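PDB 5HGC: serpin from Taeniopygia guttata, which binds the steroid cortisol and, as a member of the serpin family, may act as an inhibitor of serine proteases. Local coordinates for residues N34-P39 against T367-K372; K140-Y145 against T155-D160; L271-F276 against L323-K328. One frame throughout, in Å; residues are numbered along the deposited sequence.

Interaction 1 of 3, residues N34-P39 against T367-K372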
# COMPACT_ATOMS: atom_id res chain seq x y z
N ASN A 34 11.20 -8.30 -5.28
CA ASN A 34 10.58 -7.17 -4.58
C ASN A 34 9.05 -7.08 -4.81
O ASN A 34 8.55 -7.19 -5.95
CB ASN A 34 11.31 -5.88 -4.99
CG ASN A 34 12.70 -5.79 -4.38
OD1 ASN A 34 13.09 -6.64 -3.57
ND2 ASN A 34 13.45 -4.75 -4.74
N ILE A 35 8.30 -6.99 -3.73
CA ILE A 35 6.90 -6.60 -3.84
C ILE A 35 6.71 -5.34 -3.05
O ILE A 35 7.12 -5.30 -1.89
CB ILE A 35 5.99 -7.67 -3.30
CG1 ILE A 35 6.25 -9.00 -4.04
CG2 ILE A 35 4.50 -7.23 -3.36
CD1 ILE A 35 5.80 -9.03 -5.49
N PHE A 36 6.11 -4.31 -3.65
CA PHE A 36 5.74 -3.07 -2.93
C PHE A 36 4.49 -2.40 -3.44
O PHE A 36 4.46 -1.93 -4.57
CB PHE A 36 6.88 -2.05 -2.93
CG PHE A 36 6.71 -1.00 -1.89
CD1 PHE A 36 6.99 -1.27 -0.54
CD2 PHE A 36 6.22 0.27 -2.23
CE1 PHE A 36 6.80 -0.32 0.44
CE2 PHE A 36 6.01 1.22 -1.25
CZ PHE A 36 6.30 0.93 0.09
N TYR A 37 3.47 -2.33 -2.60
CA TYR A 37 2.20 -1.73 -2.98
C TYR A 37 1.50 -1.11 -1.78
O TYR A 37 1.99 -1.20 -0.64
CB TYR A 37 1.30 -2.74 -3.73
CG TYR A 37 0.80 -3.87 -2.86
CD1 TYR A 37 1.59 -5.04 -2.66
CD2 TYR A 37 -0.45 -3.81 -2.26
CE1 TYR A 37 1.15 -6.07 -1.85
CE2 TYR A 37 -0.90 -4.83 -1.44
CZ TYR A 37 -0.09 -5.95 -1.24
OH TYR A 37 -0.55 -6.99 -0.44
N SER A 38 0.40 -0.37 -2.06
CA SER A 38 -0.45 0.23 -1.02
C SER A 38 -1.84 -0.41 -0.98
O SER A 38 -2.68 -0.11 -1.80
CB SER A 38 -0.52 1.75 -1.12
OG SER A 38 -1.41 2.26 -0.13
N PRO A 39 -2.07 -1.34 -0.03
CA PRO A 39 -3.42 -1.94 0.06
C PRO A 39 -4.51 -0.86 0.12
O PRO A 39 -5.49 -0.90 -0.63
CB PRO A 39 -3.39 -2.70 1.40
CG PRO A 39 -1.96 -2.81 1.79
CD PRO A 39 -1.16 -1.78 1.05
N THR A 367 -3.73 -0.76 6.82
CA THR A 367 -2.47 -1.05 6.17
C THR A 367 -2.23 -0.08 5.03
O THR A 367 -2.98 -0.07 4.03
CB THR A 367 -2.43 -2.49 5.67
OG1 THR A 367 -3.03 -3.34 6.67
CG2 THR A 367 -0.99 -2.90 5.37
N LEU A 368 -1.18 0.72 5.20
CA LEU A 368 -0.77 1.69 4.20
C LEU A 368 0.17 1.08 3.18
O LEU A 368 0.05 1.39 1.99
CB LEU A 368 -0.12 2.92 4.82
CG LEU A 368 -0.89 3.49 6.02
CD1 LEU A 368 -0.17 4.72 6.53
CD2 LEU A 368 -2.37 3.75 5.71
N PHE A 369 1.13 0.25 3.60
CA PHE A 369 2.07 -0.31 2.61
C PHE A 369 2.46 -1.73 2.97
O PHE A 369 2.60 -2.06 4.16
CB PHE A 369 3.34 0.54 2.52
CG PHE A 369 3.12 1.92 1.97
CD1 PHE A 369 3.07 2.14 0.60
CD2 PHE A 369 2.99 3.02 2.83
CE1 PHE A 369 2.88 3.42 0.08
CE2 PHE A 369 2.80 4.32 2.31
CZ PHE A 369 2.75 4.52 0.93
N ILE A 370 2.64 -2.56 1.95
CA ILE A 370 3.16 -3.90 2.14
C ILE A 370 4.39 -4.06 1.23
O ILE A 370 4.30 -3.94 -0.02
CB ILE A 370 2.08 -4.96 1.91
CG1 ILE A 370 1.02 -4.87 3.02
CG2 ILE A 370 2.69 -6.37 1.90
CD1 ILE A 370 -0.15 -5.83 2.88
N GLY A 371 5.55 -4.29 1.85
CA GLY A 371 6.80 -4.39 1.12
C GLY A 371 7.38 -5.75 1.43
O GLY A 371 7.31 -6.23 2.56
N LYS A 372 7.92 -6.40 0.41
CA LYS A 372 8.74 -7.55 0.59
C LYS A 372 9.99 -7.07 -0.09
O LYS A 372 9.97 -6.82 -1.30
CB LYS A 372 8.12 -8.78 -0.11
CG LYS A 372 9.09 -9.92 -0.13
CD LYS A 372 8.57 -11.10 -0.85
CE LYS A 372 9.72 -12.08 -1.08
NZ LYS A 372 9.17 -13.33 -1.67
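Ile-370 and Tyr-37 are paired neighbours on two antiparallel strands, and their side chains lie alongside each other, pointing the same way. Ile-370 CB rests over one face of the tyrosine ring, 4.0 Å from Tyr-37 CZ. From there the methyl CG2 stays by the phenol, near its CE1 and OH. The longer branch has CG1 anti to the carbonyl carbon (chi1 -67°) and carries on extended, with CG1 passing Pro-39 CG. Its tip, Ile-370 CD1, ends between two groups: 3.5 Å from Tyr-37 OH and 3.7 Å from Pro-39 CG.

On the other face, Gly-371 sits opposite Phe-36, and Phe-36 CD1 lies 3.5 Å from Gly-371 CA, so any CB here would run into the ring. That ring continues toward Phe-369; the two planes differ by only 13° but are slid apart and hardly overlap, with Phe-36 CZ 3.5 Å from Phe-369 CD1. The backbones bond through Ile-35 with Lys-372 and Tyr-37 with Ile-370, the shortest link being Lys-372 N to Ile-35 O at 2.7 Å. Past the last pair, Ser-38 OG gives its proton to Leu-368 O (2.7 Å), in the carbonyl plane. Ser-38 is also the N-cap of helix 39-52, its OG bonding weakly to Ser-41 N.

Leu-368 and Phe-369 form a classic bulge against Ile-359 of strand 355-361; strand 366-373 pairs with that strand and with the short strand 35-37. Helix 12-29 covers the Tyr-37 and Ile-370 face through Phe-23, its Ala-19 O hydrogen-bonded to Tyr-37 OH, and strand 316-325 backs Phe-36 and Phe-369 through Ala-321.

Interaction 2 of 3, residues K140-Y145 against T155-D160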
# COMPACT_ATOMS: atom_id res chain seq x y z
N LYS A 140 2.52 10.86 -22.55
CA LYS A 140 3.26 12.00 -22.04
C LYS A 140 2.37 12.83 -21.07
O LYS A 140 2.86 13.30 -20.04
CB LYS A 140 3.93 12.83 -23.16
CG LYS A 140 4.57 14.13 -22.64
CD LYS A 140 5.48 14.85 -23.63
CE LYS A 140 6.60 15.61 -22.89
NZ LYS A 140 6.15 16.93 -22.36
N GLN A 141 1.08 12.98 -21.38
CA GLN A 141 0.25 13.84 -20.54
C GLN A 141 -0.17 13.16 -19.23
O GLN A 141 -0.26 13.82 -18.19
CB GLN A 141 -0.92 14.40 -21.31
CG GLN A 141 -0.50 15.61 -22.10
CD GLN A 141 -1.62 16.20 -22.92
OE1 GLN A 141 -1.68 15.97 -24.13
NE2 GLN A 141 -2.53 16.94 -22.28
N ILE A 142 -0.37 11.85 -19.28
CA ILE A 142 -0.64 11.07 -18.09
C ILE A 142 0.57 11.07 -17.14
O ILE A 142 0.40 11.29 -15.92
CB ILE A 142 -1.11 9.65 -18.40
CG1 ILE A 142 -2.47 9.70 -19.10
CG2 ILE A 142 -1.26 8.84 -17.11
CD1 ILE A 142 -2.89 8.38 -19.67
N ASN A 143 1.77 10.83 -17.68
CA ASN A 143 2.98 10.76 -16.87
C ASN A 143 3.40 12.10 -16.29
O ASN A 143 3.92 12.17 -15.16
CB ASN A 143 4.11 10.12 -17.65
CG ASN A 143 3.83 8.67 -17.99
OD1 ASN A 143 3.19 7.93 -17.20
ND2 ASN A 143 4.29 8.24 -19.17
N ASP A 144 3.12 13.16 -17.04
CA ASP A 144 3.30 14.51 -16.55
C ASP A 144 2.35 14.80 -15.41
O ASP A 144 2.70 15.55 -14.47
CB ASP A 144 3.09 15.52 -17.66
CG ASP A 144 4.25 15.53 -18.67
OD1 ASP A 144 5.32 14.91 -18.40
OD2 ASP A 144 4.07 16.15 -19.75
N TYR A 145 1.16 14.21 -15.50
CA TYR A 145 0.14 14.40 -14.50
C TYR A 145 0.59 13.77 -13.17
O TYR A 145 0.55 14.45 -12.10
CB TYR A 145 -1.18 13.86 -14.97
CG TYR A 145 -2.16 13.73 -13.86
CD1 TYR A 145 -2.80 14.87 -13.31
CD2 TYR A 145 -2.45 12.44 -13.31
CE1 TYR A 145 -3.69 14.73 -12.26
CE2 TYR A 145 -3.33 12.30 -12.25
CZ TYR A 145 -3.95 13.45 -11.76
OH TYR A 145 -4.84 13.29 -10.78
N THR A 155 7.21 9.30 -11.51
CA THR A 155 7.11 9.64 -12.93
C THR A 155 6.78 8.33 -13.67
O THR A 155 6.80 7.24 -13.07
CB THR A 155 8.46 10.22 -13.44
OG1 THR A 155 9.47 9.25 -13.17
CG2 THR A 155 8.89 11.51 -12.70
N ASN A 156 6.49 8.41 -14.95
CA ASN A 156 6.37 7.18 -15.79
C ASN A 156 5.43 6.11 -15.28
O ASN A 156 5.79 4.92 -15.33
CB ASN A 156 7.71 6.48 -16.07
CG ASN A 156 8.72 7.37 -16.76
OD1 ASN A 156 8.37 8.28 -17.54
ND2 ASN A 156 10.00 7.11 -16.50
N LEU A 157 4.24 6.52 -14.84
CA LEU A 157 3.16 5.59 -14.56
C LEU A 157 2.85 4.60 -15.70
O LEU A 157 2.77 3.39 -15.44
CB LEU A 157 1.87 6.32 -14.15
CG LEU A 157 0.71 5.40 -13.65
CD1 LEU A 157 0.99 4.75 -12.30
CD2 LEU A 157 -0.64 6.10 -13.63
N VAL A 158 2.64 5.08 -16.93
CA VAL A 158 2.26 4.19 -18.06
C VAL A 158 3.27 4.30 -19.22
O VAL A 158 3.91 5.35 -19.36
CB VAL A 158 0.83 4.48 -18.56
CG1 VAL A 158 -0.20 3.99 -17.55
CG2 VAL A 158 0.62 5.97 -18.83
N LYS A 159 3.39 3.23 -20.03
CA LYS A 159 4.30 3.13 -21.21
C LYS A 159 3.57 2.23 -22.18
O LYS A 159 2.97 1.22 -21.76
CB LYS A 159 5.67 2.48 -20.86
N ASP A 160 3.60 2.57 -23.48
CA ASP A 160 2.91 1.78 -24.55
C ASP A 160 1.44 1.43 -24.21
O ASP A 160 1.14 0.27 -23.83
CB ASP A 160 3.67 0.47 -24.88
CG ASP A 160 5.09 0.70 -25.40
OD1 ASP A 160 5.31 1.62 -26.24
OD2 ASP A 160 5.99 -0.06 -24.97
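The carboxamide of Asn-143 is turned end-on to the backbone of Val-158 and meets it with both of its polar atoms. Val-158 N donates to Asn-143 OD1 at 2.9 Å, nearly straight (170°) and on a lone pair of the oxygen; Asn-143 ND2 returns a bond to Val-158 O, also 2.9 Å, with that oxygen only 7° out of the amide plane. Because one atom accepts and the other donates, the pair settles which way round the amide sits and stops it from turning about chi2. CG lies beside the backbone N (chi1 -65°), which carries the group off the side of the helix and onto the loop.

That loop is the return from helix 135-149 to strand 167-176, the serpin element usually called helix F and its connection, lying across the strands of the large sheet A. Asn-156, with positive phi and psi, bends the chain here and brings its CA to 3.7 Å from Asn-143 CG. Leu-157 N also comes close to Asn-143 OD1, but at a poor angle. An alanine in place of Asn-143 would probably leave the Val-158 N-H and carbonyl without their mates and let the loop drift from the helix.

Beneath the amide, Ile-142 and Val-158 cross at about a right angle, with Ile-142 CG2 3.8 Å from Val-158 CG2. The same valine methyl lies 3.6 Å from Asn-143 OD1, so it fills the corner between the isoleucine and the amide. Leu-157 CD2 brushes Ile-142 CG2 more loosely, at 4.5 Å. Both Ile-142 and Val-158 continue onto Leu-168 of strand 167-176, and Leu-157 reaches down to Val-318 of strand 316-325.

Interaction 3 of 3, residues L271-F276 against L323-K328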
# COMPACT_ATOMS: atom_id res chain seq x y z
N LEU A 271 20.26 -1.96 16.51
CA LEU A 271 19.37 -2.10 15.35
C LEU A 271 20.10 -1.60 14.13
O LEU A 271 20.63 -0.47 14.12
CB LEU A 271 18.02 -1.40 15.53
CG LEU A 271 16.99 -1.66 14.42
CD1 LEU A 271 16.58 -3.13 14.21
CD2 LEU A 271 15.76 -0.78 14.69
N TYR A 272 20.15 -2.49 13.14
CA TYR A 272 20.72 -2.21 11.87
C TYR A 272 19.63 -2.38 10.84
O TYR A 272 18.98 -3.43 10.74
CB TYR A 272 21.89 -3.16 11.58
CG TYR A 272 23.12 -2.88 12.39
CD1 TYR A 272 24.08 -1.96 11.94
CD2 TYR A 272 23.33 -3.53 13.60
CE1 TYR A 272 25.22 -1.70 12.69
CE2 TYR A 272 24.46 -3.28 14.35
CZ TYR A 272 25.39 -2.37 13.89
OH TYR A 272 26.49 -2.10 14.67
N PHE A 273 19.41 -1.32 10.07
CA PHE A 273 18.31 -1.29 9.11
C PHE A 273 18.70 -0.52 7.88
O PHE A 273 19.25 0.54 8.02
CB PHE A 273 17.03 -0.72 9.73
CG PHE A 273 15.83 -0.96 8.88
CD1 PHE A 273 15.32 -2.24 8.73
CD2 PHE A 273 15.25 0.09 8.18
CE1 PHE A 273 14.23 -2.49 7.93
CE2 PHE A 273 14.14 -0.14 7.34
CZ PHE A 273 13.62 -1.44 7.22
N PRO A 274 18.45 -1.06 6.68
CA PRO A 274 18.98 -0.33 5.50
C PRO A 274 18.30 1.05 5.20
O PRO A 274 17.10 1.19 5.39
CB PRO A 274 18.74 -1.32 4.36
CG PRO A 274 17.63 -2.18 4.81
CD PRO A 274 17.78 -2.31 6.29
N LYS A 275 19.10 2.06 4.83
CA LYS A 275 18.62 3.23 4.12
C LYS A 275 18.38 2.81 2.68
O LYS A 275 19.31 2.41 2.01
CB LYS A 275 19.65 4.35 4.17
CG LYS A 275 19.30 5.55 3.28
CD LYS A 275 20.35 6.66 3.33
CE LYS A 275 20.41 7.42 2.00
NZ LYS A 275 21.29 8.60 2.13
N PHE A 276 17.14 2.92 2.21
CA PHE A 276 16.77 2.52 0.85
C PHE A 276 15.45 3.22 0.34
O PHE A 276 14.75 3.94 1.08
CB PHE A 276 16.64 1.01 0.81
CG PHE A 276 15.34 0.50 1.39
CD1 PHE A 276 15.14 0.48 2.76
CD2 PHE A 276 14.29 0.06 0.55
CE1 PHE A 276 13.94 0.04 3.32
CE2 PHE A 276 13.10 -0.42 1.11
CZ PHE A 276 12.92 -0.42 2.49
N LEU A 323 8.23 4.68 -1.81
CA LEU A 323 8.61 4.89 -0.41
C LEU A 323 10.07 5.22 -0.31
O LEU A 323 10.90 4.55 -0.91
CB LEU A 323 8.32 3.61 0.40
CG LEU A 323 8.89 3.50 1.83
CD1 LEU A 323 8.12 4.42 2.80
CD2 LEU A 323 8.95 2.05 2.34
N ASP A 324 10.40 6.23 0.44
CA ASP A 324 11.78 6.37 0.84
C ASP A 324 11.94 6.11 2.34
O ASP A 324 11.06 6.50 3.19
CB ASP A 324 12.31 7.77 0.54
CG ASP A 324 12.39 8.06 -0.92
OD1 ASP A 324 12.79 7.16 -1.69
OD2 ASP A 324 12.03 9.19 -1.31
N VAL A 325 13.08 5.47 2.65
CA VAL A 325 13.50 5.22 4.03
C VAL A 325 14.90 5.73 4.23
O VAL A 325 15.86 5.34 3.50
CB VAL A 325 13.49 3.70 4.31
CG1 VAL A 325 14.01 3.40 5.73
CG2 VAL A 325 12.08 3.15 4.09
N ASP A 326 15.03 6.59 5.23
CA ASP A 326 16.35 7.04 5.62
C ASP A 326 16.42 7.38 7.14
O ASP A 326 15.49 7.03 7.87
CB ASP A 326 16.85 8.14 4.66
CG ASP A 326 16.24 9.54 4.92
OD1 ASP A 326 15.55 9.82 5.94
OD2 ASP A 326 16.47 10.39 4.03
N GLU A 327 17.51 8.03 7.59
CA GLU A 327 17.80 8.24 9.03
C GLU A 327 16.88 9.20 9.73
O GLU A 327 16.76 9.13 10.94
CB GLU A 327 19.24 8.70 9.28
CG GLU A 327 20.33 7.74 8.82
CD GLU A 327 20.74 7.98 7.39
OE1 GLU A 327 21.78 7.45 6.91
OE2 GLU A 327 20.01 8.73 6.71
N LYS A 328 16.22 10.09 9.00
CA LYS A 328 15.52 11.27 9.61
C LYS A 328 14.24 10.88 10.33
O LYS A 328 13.55 10.04 9.83
CB LYS A 328 15.26 12.32 8.53
CG LYS A 328 16.49 12.52 7.67
CD LYS A 328 16.36 13.74 6.78
CE LYS A 328 17.48 13.77 5.73
NZ LYS A 328 17.59 15.17 5.22
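Phe-276 O receives Val-325 N at 2.8 Å, the shortest polar bond here, with the donor almost on the line of the C=O bond (177°). The return bond, Phe-276 N to Val-325 O at 3.0 Å, is weak, its N-H bent to 134°. Together they make a single antiparallel hydrogen-bonded pair.

Val-325 carries the apolar side of the contact, one methyl to each phenylalanine. CG1, anti to the backbone N (chi1 176°), meets the edge of the Phe-273 ring near its plane, 3.9 Å from Phe-273 CE2, the two side chains crossing at about a right angle. CG2 goes to the other ring, 3.7 Å from Phe-276 CE1, while Val-325 CB also lies close to that ring.

In serpin terms this is where the broken strand 265-283 passes into sheet A: its 271-274 part pairs with strands 200-209 and 348-350, and Phe-276 then joins the end of strand 316-325, before the chain leaves toward the reactive-centre loop. Strand 316-325 pairs directly with strand 167-176 on its other side, as in serpins whose reactive loop has not been inserted between the two.

Beyond the pair, Lys-275 lies alongside Asp-326, its CG 3.8 Å from Asp-326 CB, and its CD passes near the carboxylate of Glu-327. The ammonium makes no salt bridge with either acid: Lys-275 NZ stands 4.8 Å from Glu-327 OE2, and probably adds a mild long-range attraction. Each acid has a nearer partner, Lys-176 in a salt bridge to Asp-326 OD2 and Thr-188 OG1 bonded to Glu-327 OE1. Asp-326 also turns the departing chain: its OD1 takes Lys-328 N at 3.1 Å, met from above the carboxylate plane, in an Asx turn.

Overall arrangement
Going from the N terminus, strand 35-37 opens a loop that closes only when strand 366-373 returns, so interaction 1 encloses nearly the whole chain. Nested inside it and in series, never crossing, come interaction 2, which closes a short loop between helix 135-149 and the chain that follows it, and interaction 3, where strand 265-283 meets the end of strand 316-325. Interactions 1 and 3 touch through Phe-36 CZ and Leu-323 CB, 3.4 Å apart, where the buried core backs onto the large sheet. Interaction 2 stays about 11 Å from each by nearest atoms, setting the helix and its loop over strands 167-176 and 316-325, the second of which also supplies interaction 3.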